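PDB 6EUD: ATP-dependent RNA helicase HrpB from Escherichia coli, which hydrolyses ATP to ADP and phosphate and acts as an RNA helicase of the DEAH/RHA type that binds single-stranded RNA. Local coordinates for residues A294-A299 against Q317-Q322; V298-P303 against I311-S316; Q412-L417 against M426-K431; T438-A443 against Q474-L479. One frame throughout, in Å; residues are numbered along the deposited sequence. Where two conformers were deposited one is given.

Interaction 1: residues A294-A299 against Q317-Q322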
loop_
_atom_site.group_PDB
_atom_site.type_symbol
_atom_site.label_atom_id
_atom_site.label_comp_id
_atom_site.label_asym_id
_atom_site.label_seq_id
_atom_site.Cartn_x
_atom_site.Cartn_y
_atom_site.Cartn_z
ATOM N N ALA A 294 14.786 0.970 -19.642
ATOM C CA ALA A 294 14.637 1.601 -18.318
ATOM C C ALA A 294 13.208 1.622 -17.788
ATOM O O ALA A 294 12.880 2.466 -16.954
ATOM C CB ALA A 294 15.200 3.020 -18.332
ATOM N N GLN A 295 12.375 0.688 -18.245
ATOM C CA GLN A 295 10.984 0.604 -17.799
ATOM C C GLN A 295 10.603 -0.785 -17.326
ATOM O O GLN A 295 10.747 -1.753 -18.057
ATOM C CB GLN A 295 10.053 1.065 -18.910
ATOM C CG GLN A 295 10.109 2.564 -19.033
ATOM C CD GLN A 295 9.243 3.112 -20.115
ATOM O OE1 GLN A 295 8.553 2.364 -20.814
ATOM N NE2 GLN A 295 9.268 4.437 -20.272
ATOM N N GLU A 296 10.141 -0.855 -16.078
ATOM C CA GLU A 296 9.729 -2.089 -15.420
ATOM C C GLU A 296 8.213 -2.235 -15.452
ATOM O O GLU A 296 7.478 -1.246 -15.558
ATOM C CB GLU A 296 10.189 -2.100 -13.957
ATOM C CG GLU A 296 11.397 -2.966 -13.636
ATOM C CD GLU A 296 11.941 -2.696 -12.236
ATOM O OE1 GLU A 296 11.333 -1.871 -11.517
ATOM O OE2 GLU A 296 12.983 -3.288 -11.864
ATOM N N ARG A 297 7.742 -3.469 -15.308
ATOM C CA ARG A 297 6.329 -3.704 -15.063
ATOM C C ARG A 297 6.137 -4.285 -13.657
ATOM O O ARG A 297 6.575 -5.406 -13.386
ATOM C CB ARG A 297 5.757 -4.635 -16.129
ATOM C CG ARG A 297 4.306 -4.994 -15.944
ATOM C CD ARG A 297 3.675 -5.338 -17.293
ATOM N NE ARG A 297 3.662 -4.175 -18.187
ATOM C CZ ARG A 297 4.048 -4.204 -19.460
ATOM N NH1 ARG A 297 4.477 -5.339 -19.998
ATOM N NH2 ARG A 297 4.005 -3.096 -20.196
ATOM N N VAL A 298 5.492 -3.530 -12.767
ATOM C CA VAL A 298 5.283 -3.999 -11.391
ATOM C C VAL A 298 3.818 -4.011 -10.950
ATOM O O VAL A 298 2.995 -3.222 -11.426
ATOM C CB VAL A 298 6.086 -3.144 -10.353
ATOM C CG1 VAL A 298 7.575 -3.378 -10.506
ATOM C CG2 VAL A 298 5.760 -1.662 -10.489
ATOM N N ALA A 299 3.520 -4.922 -10.026
ATOM C CA ALA A 299 2.218 -5.024 -9.368
ATOM C C ALA A 299 2.028 -3.886 -8.387
ATOM O O ALA A 299 2.892 -3.628 -7.561
ATOM C CB ALA A 299 2.092 -6.354 -8.656
ATOM N N GLN A 317 18.026 3.587 -10.326
ATOM C CA GLN A 317 19.434 3.696 -10.649
ATOM C C GLN A 317 20.184 2.399 -10.346
ATOM O O GLN A 317 21.033 1.969 -11.141
ATOM C CB GLN A 317 20.082 4.859 -9.895
ATOM C CG GLN A 317 19.426 6.207 -10.181
ATOM C CD GLN A 317 20.245 7.390 -9.669
ATOM O OE1 GLN A 317 21.468 7.351 -9.686
ATOM N NE2 GLN A 317 19.570 8.437 -9.204
ATOM N N ALA A 318 19.886 1.772 -9.212
ATOM C CA ALA A 318 20.581 0.532 -8.871
ATOM C C ALA A 318 20.326 -0.556 -9.927
ATOM O O ALA A 318 21.250 -1.255 -10.338
ATOM C CB ALA A 318 20.181 0.041 -7.475
ATOM N N SER A 319 19.098 -0.684 -10.410
ATOM C CA SER A 319 18.872 -1.723 -11.413
ATOM C C SER A 319 19.323 -1.297 -12.809
ATOM O O SER A 319 19.716 -2.140 -13.612
ATOM C CB SER A 319 17.412 -2.169 -11.434
ATOM O OG SER A 319 16.555 -1.138 -11.047
ATOM N N MET A 320 19.305 -0.006 -13.106
ATOM C CA MET A 320 19.898 0.428 -14.365
ATOM C C MET A 320 21.390 0.081 -14.377
ATOM O O MET A 320 21.950 -0.363 -15.395
ATOM C CB MET A 320 19.683 1.918 -14.577
ATOM C CG MET A 320 18.305 2.262 -15.195
ATOM S SD MET A 320 18.180 3.976 -15.744
ATOM C CE MET A 320 18.277 4.816 -14.163
ATOM N N THR A 321 22.022 0.243 -13.223
ATOM C CA THR A 321 23.434 -0.087 -13.068
ATOM C C THR A 321 23.645 -1.602 -13.106
ATOM O O THR A 321 24.586 -2.092 -13.728
ATOM C CB THR A 321 23.997 0.509 -11.766
ATOM O OG1 THR A 321 24.013 1.937 -11.892
ATOM C CG2 THR A 321 25.398 0.036 -11.517
ATOM N N GLN A 322 22.755 -2.350 -12.465
ATOM C CA GLN A 322 22.844 -3.804 -12.527
ATOM C C GLN A 322 22.669 -4.277 -13.987
ATOM O O GLN A 322 23.392 -5.162 -14.446
ATOM C CB GLN A 322 21.818 -4.444 -11.607
ATOM C CG GLN A 322 21.811 -5.951 -11.606
ATOM C CD GLN A 322 23.014 -6.570 -10.910
ATOM O OE1 GLN A 322 23.632 -5.948 -10.040
ATOM N NE2 GLN A 322 23.344 -7.810 -11.282
#
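Ala294 CB meets the thioether of Met320, with 4.1 Å between CB and Met320 SD, in the only apolar contact between residues 294-299 and helix 317-322. The methionine side chain leaves the helix with CG opposite its carbonyl carbon (chi1 -84°) and runs out extended through chi2. It then bends at chi3 (-66°), which turns CE off to one side and leaves the sulfur as the atom facing the alanine methyl. Ala294 itself has a left-handed backbone conformation (phi 62°), consistent with the irregularity in strand 287-302. Both elements belong to the second RecA-like domain of the helicase, in which strand 287-302 is the long first arm of a beta hairpin and helix 317-325 carries the start of motif VI (QRxGRxGR), from Gln322. The second approach is polar and distant. The extended arm of Glu296 points its carboxylate at the helix, but Glu296 OE2 stops 4.2 Å from Ser319 OG, too far for a hydrogen bond. Ser319 OG instead bonds Ser316 OG at the helix start, while the Glu296 side chain also rests on Asn276 and Val315.

Interaction 2: residues V298-P303 against I311-S316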
loop_
_atom_site.group_PDB
_atom_site.type_symbol
_atom_site.label_atom_id
_atom_site.label_comp_id
_atom_site.label_asym_id
_atom_site.label_seq_id
_atom_site.Cartn_x
_atom_site.Cartn_y
_atom_site.Cartn_z
ATOM N N VAL A 298 5.492 -3.530 -12.767
ATOM C CA VAL A 298 5.283 -3.999 -11.391
ATOM C C VAL A 298 3.818 -4.011 -10.950
ATOM O O VAL A 298 2.995 -3.222 -11.426
ATOM C CB VAL A 298 6.086 -3.144 -10.353
ATOM C CG1 VAL A 298 7.575 -3.378 -10.506
ATOM C CG2 VAL A 298 5.760 -1.662 -10.489
ATOM N N ALA A 299 3.520 -4.922 -10.026
ATOM C CA ALA A 299 2.218 -5.024 -9.368
ATOM C C ALA A 299 2.028 -3.886 -8.387
ATOM O O ALA A 299 2.892 -3.628 -7.561
ATOM C CB ALA A 299 2.092 -6.354 -8.656
ATOM N N ARG A 300 0.905 -3.190 -8.486
ATOM C CA ARG A 300 0.630 -2.099 -7.572
ATOM C C ARG A 300 -0.751 -2.238 -6.913
ATOM O O ARG A 300 -1.786 -2.324 -7.594
ATOM C CB ARG A 300 0.740 -0.756 -8.292
ATOM C CG ARG A 300 0.209 0.402 -7.484
ATOM C CD ARG A 300 0.933 1.687 -7.832
ATOM N NE ARG A 300 2.357 1.606 -7.518
ATOM C CZ ARG A 300 3.226 2.583 -7.753
ATOM N NH1 ARG A 300 2.819 3.713 -8.313
ATOM N NH2 ARG A 300 4.504 2.423 -7.436
ATOM N N PHE A 301 -0.751 -2.265 -5.581
ATOM C CA PHE A 301 -1.988 -2.302 -4.826
ATOM C C PHE A 301 -2.579 -0.907 -4.737
ATOM O O PHE A 301 -1.872 0.046 -4.407
ATOM C CB PHE A 301 -1.755 -2.874 -3.433
ATOM C CG PHE A 301 -2.958 -2.809 -2.542
ATOM C CD1 PHE A 301 -4.058 -3.624 -2.777
ATOM C CD2 PHE A 301 -2.996 -1.943 -1.467
ATOM C CE1 PHE A 301 -5.175 -3.576 -1.958
ATOM C CE2 PHE A 301 -4.119 -1.890 -0.645
ATOM C CZ PHE A 301 -5.204 -2.717 -0.892
ATOM N N ASP A 302 -3.872 -0.806 -5.039
ATOM C CA ASP A 302 -4.643 0.430 -4.916
ATOM C C ASP A 302 -5.611 0.344 -3.738
ATOM O O ASP A 302 -6.654 -0.294 -3.842
ATOM C CB ASP A 302 -5.411 0.698 -6.221
ATOM C CG ASP A 302 -6.135 2.047 -6.230
ATOM O OD1 ASP A 302 -6.174 2.741 -5.186
ATOM O OD2 ASP A 302 -6.689 2.401 -7.301
ATOM N N PRO A 303 -5.281 1.000 -2.618
ATOM C CA PRO A 303 -6.113 0.926 -1.407
ATOM C C PRO A 303 -7.527 1.440 -1.603
ATOM O O PRO A 303 -8.402 1.043 -0.852
ATOM C CB PRO A 303 -5.369 1.814 -0.403
ATOM C CG PRO A 303 -4.535 2.700 -1.230
ATOM C CD PRO A 303 -4.115 1.868 -2.421
ATOM N N ILE A 311 1.403 -1.961 -13.308
ATOM C CA ILE A 311 1.817 -0.693 -13.906
ATOM C C ILE A 311 3.228 -0.789 -14.513
ATOM O O ILE A 311 4.011 -1.703 -14.220
ATOM C CB ILE A 311 1.781 0.461 -12.893
ATOM C CG1 ILE A 311 2.956 0.375 -11.919
ATOM C CG2 ILE A 311 0.464 0.474 -12.155
ATOM C CD1 ILE A 311 3.146 1.637 -11.087
ATOM N N THR A 312 3.521 0.149 -15.397
ATOM C CA THR A 312 4.845 0.273 -15.955
ATOM C C THR A 312 5.444 1.526 -15.355
ATOM O O THR A 312 4.763 2.548 -15.228
ATOM C CB THR A 312 4.820 0.343 -17.493
ATOM O OG1 THR A 312 4.301 -0.895 -18.000
ATOM C CG2 THR A 312 6.222 0.545 -18.042
ATOM N N GLN A 313 6.703 1.429 -14.945
ATOM C CA GLN A 313 7.384 2.559 -14.324
ATOM C C GLN A 313 8.887 2.556 -14.600
ATOM O O GLN A 313 9.453 1.538 -15.026
ATOM C CB GLN A 313 7.140 2.560 -12.820
ATOM C CG GLN A 313 7.703 1.343 -12.117
ATOM C CD GLN A 313 7.570 1.435 -10.614
ATOM O OE1 GLN A 313 6.769 2.215 -10.094
ATOM N NE2 GLN A 313 8.363 0.646 -9.905
ATOM N N ARG A 314 9.516 3.702 -14.348
ATOM C CA ARG A 314 10.963 3.849 -14.493
ATOM C C ARG A 314 11.683 2.940 -13.547
ATOM O O ARG A 314 11.289 2.769 -12.393
ATOM C CB ARG A 314 11.401 5.294 -14.247
ATOM C CG ARG A 314 11.144 6.181 -15.431
ATOM C CD ARG A 314 11.988 5.781 -16.632
ATOM N NE ARG A 314 11.497 6.425 -17.841
ATOM C CZ ARG A 314 11.757 7.682 -18.174
ATOM N NH1 ARG A 314 12.524 8.427 -17.392
ATOM N NH2 ARG A 314 11.257 8.191 -19.297
ATOM N N VAL A 315 12.740 2.350 -14.064
ATOM C CA VAL A 315 13.617 1.464 -13.322
ATOM C C VAL A 315 14.521 2.326 -12.424
ATOM O O VAL A 315 14.788 3.486 -12.737
ATOM C CB VAL A 315 14.400 0.590 -14.338
ATOM C CG1 VAL A 315 15.574 -0.108 -13.729
ATOM C CG2 VAL A 315 13.447 -0.412 -15.003
ATOM N N SER A 316 14.954 1.796 -11.288
ATOM C CA SER A 316 15.812 2.571 -10.397
ATOM C C SER A 316 17.257 2.665 -10.900
ATOM O O SER A 316 17.660 1.912 -11.780
ATOM C CB SER A 316 15.798 1.963 -8.999
ATOM O OG SER A 316 16.547 0.760 -8.972
#
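Val298 and Ile311 form an antiparallel hydrogen-bonded pair in the beta hairpin of strands 287-302 and 307-314, an element that the second RecA-like domain carries ahead of motif VI in DEAH/RHA helicases. Val298 N donates to Ile311 O and Ile311 N donates to Val298 O, both at 2.8 Å. Next to this pair the packing is close. Val298 CG2, placed between its own backbone N and carbonyl carbon, lies 3.7 Å from Ile311 CG1. The valine and glutamine side chains cross at about a right angle. CG2 of Val298 packs on the Gln313 amide, 3.5 Å from Gln313 NE2 and 3.6 Å from Gln313 CD. The ladder continues from Arg300 to Arg309, and between the two segments Arg300 meets Ile311 and Gln313 through side chains. Here the polar chemistry is loose: Arg300 NH2 stands 3.5 Å from Gln313 OE1 at an angle too poor for a hydrogen bond, with guanidinium and amide planes 81° apart, and the ion pair of Arg300 NH2 with Glu352 OE1 is long and weak. On the other side of the strand, Thr312 is exposed and hydrogen-bonds Arg297 through OG1. Arg300, bent at chi3, nevertheless lays its guanidinium flat against the isoleucine, with Ile311 CD1 over the centre of one face, 3.4 Å above the plane.

Interaction 3: residues Q412-L417 against M426-K431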
loop_
_atom_site.group_PDB
_atom_site.type_symbol
_atom_site.label_atom_id
_atom_site.label_comp_id
_atom_site.label_asym_id
_atom_site.label_seq_id
_atom_site.Cartn_x
_atom_site.Cartn_y
_atom_site.Cartn_z
ATOM N N GLN A 412 -9.471 -17.503 12.651
ATOM C CA GLN A 412 -8.468 -18.506 12.965
ATOM C C GLN A 412 -8.540 -19.647 11.960
ATOM O O GLN A 412 -7.529 -20.188 11.527
ATOM C CB GLN A 412 -8.660 -19.030 14.383
ATOM C CG GLN A 412 -8.461 -17.977 15.438
ATOM C CD GLN A 412 -8.583 -18.532 16.839
ATOM O OE1 GLN A 412 -9.311 -19.496 17.082
ATOM N NE2 GLN A 412 -7.877 -17.917 17.774
ATOM N N LYS A 413 -9.750 -20.012 11.572
ATOM C CA LYS A 413 -9.902 -21.044 10.565
ATOM C C LYS A 413 -9.347 -20.538 9.232
ATOM O O LYS A 413 -8.671 -21.266 8.521
ATOM C CB LYS A 413 -11.369 -21.467 10.456
ATOM C CG LYS A 413 -11.889 -22.090 11.755
ATOM C CD LYS A 413 -13.401 -22.289 11.763
ATOM C CE LYS A 413 -13.883 -22.545 13.189
ATOM N NZ LYS A 413 -15.364 -22.481 13.353
ATOM N N MET A 414 -9.583 -19.269 8.919
ATOM C CA MET A 414 -9.077 -18.716 7.664
ATOM C C MET A 414 -7.560 -18.774 7.643
ATOM O O MET A 414 -6.958 -19.101 6.615
ATOM C CB MET A 414 -9.545 -17.280 7.462
ATOM C CG MET A 414 -11.028 -17.146 7.366
ATOM S SD MET A 414 -11.539 -15.423 7.296
ATOM C CE MET A 414 -13.276 -15.608 7.718
ATOM N N ALA A 415 -6.952 -18.470 8.789
ATOM C CA ALA A 415 -5.498 -18.471 8.909
ATOM C C ALA A 415 -4.931 -19.877 8.775
ATOM O O ALA A 415 -3.852 -20.061 8.231
ATOM C CB ALA A 415 -5.076 -17.853 10.233
ATOM N N ALA A 416 -5.657 -20.867 9.275
ATOM C CA ALA A 416 -5.222 -22.251 9.145
ATOM C C ALA A 416 -5.126 -22.669 7.667
ATOM O O ALA A 416 -4.180 -23.347 7.281
ATOM C CB ALA A 416 -6.165 -23.182 9.910
ATOM N N LEU A 417 -6.094 -22.256 6.844
ATOM C CA LEU A 417 -6.088 -22.611 5.426
ATOM C C LEU A 417 -4.859 -22.071 4.709
ATOM O O LEU A 417 -4.350 -22.696 3.776
ATOM C CB LEU A 417 -7.344 -22.102 4.715
ATOM C CG LEU A 417 -8.697 -22.648 5.138
ATOM C CD1 LEU A 417 -9.735 -22.124 4.186
ATOM C CD2 LEU A 417 -8.699 -24.163 5.165
ATOM N N MET A 426 -14.264 -17.346 2.172
ATOM C CA MET A 426 -15.306 -18.032 1.430
ATOM C C MET A 426 -15.425 -19.495 1.872
ATOM O O MET A 426 -16.512 -19.975 2.165
ATOM C CB MET A 426 -15.025 -17.933 -0.066
ATOM C CG MET A 426 -16.114 -18.489 -0.973
ATOM S SD MET A 426 -15.668 -18.150 -2.702
ATOM C CE MET A 426 -14.083 -18.999 -2.769
ATOM N N LEU A 427 -14.295 -20.185 1.943
ATOM C CA LEU A 427 -14.271 -21.582 2.319
ATOM C C LEU A 427 -14.853 -21.819 3.714
ATOM O O LEU A 427 -15.683 -22.711 3.905
ATOM C CB LEU A 427 -12.840 -22.113 2.243
ATOM C CG LEU A 427 -12.410 -22.423 0.810
ATOM C CD1 LEU A 427 -10.890 -22.490 0.701
ATOM C CD2 LEU A 427 -13.058 -23.725 0.342
ATOM N N VAL A 428 -14.418 -20.995 4.667
ATOM C CA VAL A 428 -14.789 -21.114 6.071
ATOM C C VAL A 428 -16.259 -20.722 6.286
ATOM O O VAL A 428 -16.887 -21.145 7.239
ATOM C CB VAL A 428 -13.810 -20.246 6.960
ATOM C CG1 VAL A 428 -14.264 -20.128 8.387
ATOM C CG2 VAL A 428 -12.421 -20.850 6.964
ATOM N N SER A 429 -16.823 -19.940 5.378
ATOM C CA SER A 429 -18.229 -19.537 5.495
ATOM C C SER A 429 -19.205 -20.611 4.959
ATOM O O SER A 429 -20.420 -20.506 5.150
ATOM C CB SER A 429 -18.466 -18.203 4.764
ATOM O OG SER A 429 -18.474 -18.364 3.348
ATOM N N ALA A 430 -18.678 -21.626 4.282
ATOM C CA ALA A 430 -19.501 -22.741 3.837
ATOM C C ALA A 430 -20.186 -23.402 5.042
ATOM O O ALA A 430 -19.533 -23.723 6.032
ATOM C CB ALA A 430 -18.657 -23.751 3.065
ATOM N N LYS A 431 -21.502 -23.590 4.962
ATOM C CA LYS A 431 -22.286 -24.094 6.102
ATOM C C LYS A 431 -22.425 -25.610 6.094
ATOM O O LYS A 431 -22.779 -26.199 7.100
ATOM C CB LYS A 431 -23.680 -23.465 6.121
ATOM C CG LYS A 431 -23.706 -21.999 6.517
ATOM C CD LYS A 431 -23.306 -21.829 7.965
ATOM C CE LYS A 431 -23.409 -20.377 8.423
ATOM N NZ LYS A 431 -23.111 -20.223 9.882
#
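Val428 presents its isopropyl group to the flank of helix 409-417, where it crosses both Lys413 and Met414 at about a right angle. Its two branches have different tasks. CG2 reaches the helix surface itself: it lies 3.7 Å from Lys413 CB, 3.8 Å from Met414 N and 4.0 Å from Met414 CG, and so fits between the roots of two consecutive side chains. CG1, anti to the valine N (chi1 170°), touches the lysine stem crosswise, 3.8 Å from Lys413 CB and 4.1 Å from Lys413 CD. Lysine thus contributes its aliphatic stem, while its extended chain leads the ammonium group away to Gln410 OE1, which accepts a hydrogen bond from NZ.

One turn further on, Leu417 and Leu427 slant across each other. Leu417 CD1 is the touching branch and lies against the near side of its partner, 3.7 Å from both Leu427 CB and Leu427 CD1. Leu427 also rests on Leu475 and Ala439 of two further helices, so this end of the contact is buried, whereas the Lys413 end opens toward solvent. No hydrogen bond joins the segments; within 426-431, Ser429 OG donates back to Met426 O at 2.8 Å. Two short helices joined by a three-residue turn make up a helical hairpin, placed where the winged-helix domain of DEAH/RHA helicases is expected to pass into the helical-bundle domain.

Interaction 4: residues T438-A443 against Q474-L479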
loop_
_atom_site.group_PDB
_atom_site.type_symbol
_atom_site.label_atom_id
_atom_site.label_comp_id
_atom_site.label_asym_id
_atom_site.label_seq_id
_atom_site.Cartn_x
_atom_site.Cartn_y
_atom_site.Cartn_z
ATOM N N THR A 438 -18.180 -26.604 -3.246
ATOM C CA THR A 438 -18.414 -25.505 -4.173
ATOM C C THR A 438 -17.375 -24.393 -3.969
ATOM O O THR A 438 -16.750 -23.926 -4.929
ATOM C CB THR A 438 -19.840 -24.933 -4.016
ATOM O OG1 THR A 438 -20.804 -25.991 -4.164
ATOM C CG2 THR A 438 -20.096 -23.857 -5.057
ATOM N N ALA A 439 -17.194 -23.980 -2.718
ATOM C CA ALA A 439 -16.205 -22.963 -2.379
ATOM C C ALA A 439 -14.786 -23.358 -2.817
ATOM O O ALA A 439 -14.026 -22.515 -3.284
ATOM C CB ALA A 439 -16.234 -22.664 -0.858
ATOM N N ALA A 440 -14.435 -24.634 -2.687
ATOM C CA ALA A 440 -13.068 -25.091 -2.951
ATOM C C ALA A 440 -12.740 -25.002 -4.432
ATOM O O ALA A 440 -11.620 -24.632 -4.824
ATOM C CB ALA A 440 -12.873 -26.527 -2.451
ATOM N N LYS A 441 -13.716 -25.363 -5.252
ATOM C CA LYS A 441 -13.562 -25.279 -6.691
ATOM C C LYS A 441 -13.464 -23.819 -7.140
ATOM O O LYS A 441 -12.576 -23.457 -7.924
ATOM C CB LYS A 441 -14.724 -25.972 -7.404
ATOM C CG LYS A 441 -14.656 -25.808 -8.911
ATOM C CD LYS A 441 -14.946 -27.095 -9.641
ATOM C CE LYS A 441 -14.470 -26.964 -11.068
ATOM N NZ LYS A 441 -14.771 -28.187 -11.850
ATOM N N ILE A 442 -14.369 -22.983 -6.637
ATOM C CA ILE A 442 -14.309 -21.552 -6.948
ATOM C C ILE A 442 -12.935 -20.995 -6.607
ATOM O O ILE A 442 -12.348 -20.229 -7.377
ATOM C CB ILE A 442 -15.376 -20.750 -6.189
ATOM C CG1 ILE A 442 -16.774 -21.085 -6.728
ATOM C CG2 ILE A 442 -15.103 -19.249 -6.308
ATOM C CD1 ILE A 442 -17.027 -20.591 -8.162
ATOM N N ALA A 443 -12.418 -21.406 -5.456
ATOM C CA ALA A 443 -11.150 -20.905 -4.967
ATOM C C ALA A 443 -10.003 -21.365 -5.864
ATOM O O ALA A 443 -9.088 -20.600 -6.158
ATOM C CB ALA A 443 -10.925 -21.351 -3.526
ATOM N N GLN A 474 -7.015 -30.501 -2.021
ATOM C CA GLN A 474 -6.033 -29.986 -1.050
ATOM C C GLN A 474 -6.656 -28.966 -0.072
ATOM O O GLN A 474 -6.433 -29.016 1.148
ATOM C CB GLN A 474 -4.835 -29.360 -1.775
ATOM C CG GLN A 474 -3.720 -28.896 -0.834
ATOM C CD GLN A 474 -2.622 -28.114 -1.542
ATOM O OE1 GLN A 474 -2.841 -27.533 -2.604
ATOM N NE2 GLN A 474 -1.429 -28.105 -0.954
ATOM N N LEU A 475 -7.461 -28.058 -0.605
ATOM C CA LEU A 475 -8.121 -27.068 0.231
ATOM C C LEU A 475 -9.149 -27.714 1.172
ATOM O O LEU A 475 -9.242 -27.358 2.338
ATOM C CB LEU A 475 -8.775 -26.010 -0.652
ATOM C CG LEU A 475 -7.816 -25.001 -1.292
ATOM C CD1 LEU A 475 -8.592 -24.032 -2.163
ATOM C CD2 LEU A 475 -7.003 -24.228 -0.246
ATOM N N LEU A 476 -9.891 -28.696 0.676
ATOM C CA LEU A 476 -10.869 -29.387 1.510
ATOM C C LEU A 476 -10.185 -30.163 2.620
ATOM O O LEU A 476 -10.732 -30.292 3.728
ATOM C CB LEU A 476 -11.741 -30.313 0.662
ATOM C CG LEU A 476 -12.735 -29.537 -0.214
ATOM C CD1 LEU A 476 -13.443 -30.439 -1.230
ATOM C CD2 LEU A 476 -13.748 -28.763 0.658
ATOM N N LYS A 477 -8.983 -30.662 2.342
ATOM C CA LYS A 477 -8.233 -31.383 3.368
ATOM C C LYS A 477 -7.885 -30.415 4.496
ATOM O O LYS A 477 -8.168 -30.669 5.665
ATOM C CB LYS A 477 -6.985 -32.017 2.780
ATOM C CG LYS A 477 -6.321 -33.021 3.678
ATOM C CD LYS A 477 -5.403 -33.926 2.878
ATOM C CE LYS A 477 -4.789 -35.014 3.742
ATOM N NZ LYS A 477 -3.928 -34.416 4.789
ATOM N N ARG A 478 -7.313 -29.275 4.134
ATOM C CA ARG A 478 -6.987 -28.250 5.115
ATOM C C ARG A 478 -8.245 -27.797 5.859
ATOM O O ARG A 478 -8.217 -27.572 7.068
ATOM C CB ARG A 478 -6.296 -27.061 4.442
ATOM C CG ARG A 478 -4.979 -27.427 3.761
ATOM C CD ARG A 478 -4.242 -26.199 3.240
ATOM N NE ARG A 478 -3.654 -25.401 4.313
ATOM C CZ ARG A 478 -2.360 -25.391 4.614
ATOM N NH1 ARG A 478 -1.510 -26.136 3.920
ATOM N NH2 ARG A 478 -1.912 -24.632 5.605
ATOM N N LEU A 479 -9.354 -27.688 5.140
ATOM C CA LEU A 479 -10.610 -27.283 5.754
ATOM C C LEU A 479 -11.233 -28.400 6.622
ATOM O O LEU A 479 -12.155 -28.148 7.409
ATOM C CB LEU A 479 -11.573 -26.850 4.664
ATOM C CG LEU A 479 -12.850 -26.155 5.102
ATOM C CD1 LEU A 479 -12.539 -24.785 5.669
ATOM C CD2 LEU A 479 -13.807 -26.087 3.922
#
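Ala440 is the first residue of 438-443 to meet helix 474-479, and its methyl touches the whole branched end of Leu476: CB lies 3.8 Å from Leu476 CG, 3.9 Å from Leu476 CD2 and 4.1 Å from Leu476 CD1. The CB of Leu476 does not point at the partner helix, but a chi1 of -72° sets CG beside the backbone N, and the end of the chain comes round over the alanine. Leu427 of helix 421-429 packs on Ala440 as well, so a leucine from each of two helices meets this small residue. Ala440 O lies 4.1 Å from Leu475 CD1 and accepts a weak hydrogen bond from Ser472 OG.

The helices belong to the helical region that follows the two RecA-like domains, probably the helical-bundle (ratchet-like) domain of DEAH/RHA enzymes. Their short axes pass 9.5 Å apart at an angle of 131°, a distance that small alanine side chains on one surface and leucines on the other can bridge. From the middle of helix 466-479, Gln474 NE2 bonds Arg88 O, tying the helix to the ATP-binding domain.

One turn after Ala440, Ala443 directs its methyl at the same partner helix, and Ala443 CB lies 3.8 Å from Leu475 CD1. Leu475, with an extended chi2 of 179°, sends that one methyl forward to the alanine. Ala443 also touches Met426 of helix 421-429.

Interactions 1 and 2 share Val298 and Ala299 and both rest on strand 287-302, whose ladder with the next strand continues between them through Glu296 N to Gln313 O (2.7 Å). Interaction 1 is buried and sparse; interaction 2 lies at the surface and alone has hydrogen bonds across its segments. Interactions 3 and 4, about 10 Å apart between centres, belong to the all-helical part, are mainly buried, and are built from aliphatic packing. Leu427 links them, its CD2 packing 3.4 Å from Ala440 N, and helices 421-429 and 433-447 are consecutive. The two pairs do not touch, with nearest atoms at least about 16 Å apart.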